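Local coordinates for Bak protein (Grouper iridovirus, PDB 5VMN), which inhibits apoptosis of the host cell as a viral Bcl-2 protein that exclusively sequesters the pro-apoptotic protein Bim, at residues R25-Q30 with V118-L123. Sequence-based numbering, arbitrary orientation.
With EDO (1,2-ethanediol), chain N.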
ATOM      1  N   ARG A  25      10.976   1.897   5.112  1.00 27.05           N
ATOM      2  CA  ARG A  25      10.777   2.686   6.324  1.00 27.66           C
ATOM      3  C   ARG A  25      10.267   4.078   5.997  1.00 26.75           C
ATOM      4  O   ARG A  25       9.404   4.616   6.702  1.00 26.58           O
ATOM      5  CB  ARG A  25      12.087   2.764   7.126  1.00 29.76           C
ATOM      6  CG  ARG A  25      11.950   3.511   8.454  1.00 31.34           C
ATOM      7  CD  ARG A  25      13.209   3.467   9.300  1.00 40.19           C
ATOM      8  NE  ARG A  25      13.724   2.115   9.514  1.00 49.97           N
ATOM      9  CZ  ARG A  25      13.198   1.223  10.349  1.00 49.22           C
ATOM     10  NH1 ARG A  25      12.111   1.506  11.060  1.00 53.17           N
ATOM     11  NH2 ARG A  25      13.759   0.024  10.461  1.00 60.07           N
ATOM     12  N   GLU A  26      10.809   4.711   4.950  1.00 26.45           N
ATOM     13  CA  GLU A  26      10.325   6.047   4.599  1.00 25.91           C
ATOM     14  C   GLU A  26       8.903   5.994   4.040  1.00 24.34           C
ATOM     15  O   GLU A  26       8.080   6.872   4.329  1.00 24.09           O
ATOM     16  CB  GLU A  26      11.276   6.723   3.597  1.00 26.35           C
ATOM     17  CG  GLU A  26      10.967   8.198   3.372  1.00 32.53           C
ATOM     18  CD  GLU A  26      11.073   9.028   4.646  1.00 44.59           C
ATOM     19  OE1 GLU A  26      10.469  10.115   4.712  1.00 48.99           O
ATOM     20  OE2 GLU A  26      11.766   8.587   5.580  1.00 39.59           O
ATOM     21  N   ILE A  27       8.580   4.976   3.255  1.00 23.53           N
ATOM     22  CA  ILE A  27       7.201   4.847   2.793  1.00 22.30           C
ATOM     23  C   ILE A  27       6.271   4.663   3.982  1.00 22.21           C
ATOM     24  O   ILE A  27       5.160   5.201   4.008  1.00 21.93           O
ATOM     25  CB  ILE A  27       7.067   3.697   1.788  1.00 21.82           C
ATOM     26  CG1 ILE A  27       7.901   3.979   0.538  1.00 23.74           C
ATOM     27  CG2 ILE A  27       5.589   3.451   1.422  1.00 20.84           C
ATOM     28  CD1 ILE A  27       7.558   5.251  -0.223  1.00 28.39           C
ATOM     29  N   HIS A  28       6.705   3.903   4.979  1.00 23.07           N
ATOM     30  CA  HIS A  28       5.907   3.723   6.198  1.00 24.52           C
ATOM     31  C   HIS A  28       5.630   5.061   6.874  1.00 27.47           C
ATOM     32  O   HIS A  28       4.493   5.368   7.256  1.00 23.49           O
ATOM     33  CB  HIS A  28       6.657   2.766   7.119  1.00 24.76           C
ATOM     34  CG  HIS A  28       5.904   2.333   8.332  1.00 28.92           C
ATOM     35  ND1 HIS A  28       5.983   3.000   9.534  1.00 32.97           N
ATOM     36  CD2 HIS A  28       5.099   1.262   8.543  1.00 31.40           C
ATOM     37  CE1 HIS A  28       5.245   2.367  10.433  1.00 38.32           C
ATOM     38  NE2 HIS A  28       4.703   1.310   9.859  1.00 34.11           N
ATOM     39  N   SER A  29       6.662   5.881   7.015  1.00 24.81           N
ATOM     40  CA  SER A  29       6.497   7.207   7.584  1.00 25.58           C
ATOM     41  C   SER A  29       5.492   8.038   6.788  1.00 24.90           C
ATOM     42  O   SER A  29       4.617   8.689   7.378  1.00 27.17           O
ATOM     43  CB  SER A  29       7.873   7.901   7.653  1.00 27.49           C
ATOM     44  OG  SER A  29       7.740   9.248   8.080  1.00 34.86           O
ATOM     45  N   GLN A  30       5.604   8.038   5.455  1.00 24.00           N
ATOM     46  CA  GLN A  30       4.672   8.787   4.617  1.00 23.71           C
ATOM     47  C   GLN A  30       3.254   8.265   4.783  1.00 23.84           C
ATOM     48  O   GLN A  30       2.303   9.047   4.794  1.00 25.97           O
ATOM     49  CB  GLN A  30       5.060   8.700   3.136  1.00 22.92           C
ATOM     50  CG  GLN A  30       6.478   9.196   2.764  1.00 23.20           C
ATOM     51  CD  GLN A  30       6.562  10.669   2.648  1.00 32.75           C
ATOM     52  OE1 GLN A  30       6.525  11.385   3.654  1.00 33.12           O
ATOM     53  NE2 GLN A  30       6.690  11.156   1.406  1.00 32.36           N
ATOM     54  N   VAL A 118      11.018   5.679  -4.862  1.00 27.13           N
ATOM     55  CA  VAL A 118      11.955   6.654  -4.309  1.00 28.05           C
ATOM     56  C   VAL A 118      11.370   8.047  -4.437  1.00 30.52           C
ATOM     57  O   VAL A 118      11.590   8.902  -3.572  1.00 32.55           O
ATOM     58  CB  VAL A 118      13.345   6.581  -4.974  1.00 29.51           C
ATOM     59  CG1 VAL A 118      14.250   7.777  -4.557  1.00 34.50           C
ATOM     60  CG2 VAL A 118      14.022   5.292  -4.609  1.00 34.40           C
ATOM     61  N   THR A 119      10.616   8.303  -5.502  1.00 29.91           N
ATOM     62  CA  THR A 119      10.029   9.626  -5.652  1.00 32.77           C
ATOM     63  C   THR A 119       8.893   9.799  -4.656  1.00 29.39           C
ATOM     64  O   THR A 119       8.741  10.874  -4.068  1.00 35.02           O
ATOM     65  CB  THR A 119       9.567   9.843  -7.094  1.00 35.00           C
ATOM     66  OG1 THR A 119      10.715   9.983  -7.923  1.00 33.13           O
ATOM     67  CG2 THR A 119       8.720  11.102  -7.241  1.00 40.51           C
ATOM     68  N   CYS A 120       8.110   8.738  -4.430  1.00 26.47           N
ATOM     69  CA  CYS A 120       7.111   8.751  -3.366  1.00 25.26           C
ATOM     70  C   CYS A 120       7.753   9.050  -2.021  1.00 34.74           C
ATOM     71  O   CYS A 120       7.268   9.890  -1.253  1.00 33.58           O
ATOM     72  CB  CYS A 120       6.397   7.415  -3.307  1.00 26.49           C
ATOM     73  SG  CYS A 120       4.994   7.436  -2.106  1.00 29.16           S
ATOM     74  N   ALA A 121       8.836   8.352  -1.712  1.00 28.85           N
ATOM     75  CA  ALA A 121       9.516   8.566  -0.443  1.00 31.20           C
ATOM     76  C   ALA A 121      10.005   9.993  -0.306  1.00 38.66           C
ATOM     77  O   ALA A 121      10.180  10.480   0.813  1.00 40.71           O
ATOM     78  CB  ALA A 121      10.701   7.615  -0.312  1.00 33.32           C
ATOM     79  N   SER A 122      10.256  10.673  -1.420  1.00 32.20           N
ATOM     80  CA  SER A 122      10.883  11.971  -1.385  1.00 31.43           C
ATOM     81  C   SER A 122       9.893  13.133  -1.383  1.00 35.30           C
ATOM     82  O   SER A 122      10.319  14.286  -1.274  1.00 37.42           O
ATOM     83  CB  SER A 122      11.827  12.129  -2.591  1.00 38.50           C
ATOM     84  OG  SER A 122      12.865  11.142  -2.562  1.00 38.62           O
ATOM     85  N   LEU A 123       8.605  12.866  -1.545  1.00 34.29           N
ATOM     86  CA  LEU A 123       7.609  13.930  -1.505  1.00 34.78           C
ATOM     87  C   LEU A 123       7.640  14.642  -0.164  1.00 43.51           C
ATOM     88  O   LEU A 123       7.706  14.013   0.895  1.00 44.86           O
ATOM     89  CB  LEU A 123       6.215  13.349  -1.705  1.00 34.31           C
ATOM     90  CG  LEU A 123       5.961  12.529  -2.948  1.00 40.34           C
ATOM     91  CD1 LEU A 123       4.624  11.806  -2.800  1.00 38.64           C
ATOM     92  CD2 LEU A 123       5.992  13.420  -4.169  1.00 52.79           C
TER
HETATM   93  C1  EDO N 213       8.883   4.243  10.284  1.00 58.94           C
HETATM   94  O1  EDO N 213       9.487   5.369   9.651  1.00 82.34           O
HETATM   95  C2  EDO N 213       7.747   4.819  11.093  1.00 61.46           C
HETATM   96  O2  EDO N 213       6.958   5.545  10.154  1.00 51.68           O
HETATM   97  O   HOH W   1      10.308  12.150   2.668  1.00 40.26           O
HETATM   98  O   HOH W   2       7.068  14.073   3.971  1.00 37.74           O
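Q30 on helix 22-37 bonds to C120 and L123 at the C-terminal part of helix 116-122, a helix-helix contact of the all-helical Bcl-2 fold. The segment axes approach to 9.0 Å at 47°. The Q30 side chain bends at chi2 (-80°), and its NE2 donates two hydrogen bonds. Q30 NE2 to C120 O is 3.0 Å, in the carbonyl plane and nearly in the Q30 amide plane. Q30 NE2 to L123 O is 3.1 Å, with the donor tilted from the carbonyl plane. C120 O also accepts from L123 N, so two donors hold it. A water donates to both Q30 OE1 and L123 O, so the amide is tied to L123 directly and through water.

One turn earlier, I27 CD1 lies against C120 SG and A121 CB, each at 3.9 Å. Helix 68-84 packs against the same residues: I27 touches L75, and C120 and L123 touch W68. With E26 CG anti to the backbone N (chi1 -170°), that carbon packs on A121 CB at 3.7 Å. A water near E26 OE1 also lies by A121 O, though its distance there is too short to be firm.

The contact thus passes from apolar packing to polar bonding. The N-H groups of the Q30 amide go to two backbone carbonyls, C120 O and L123 O, and so join helix 22-37 to the C-terminal part of the chain.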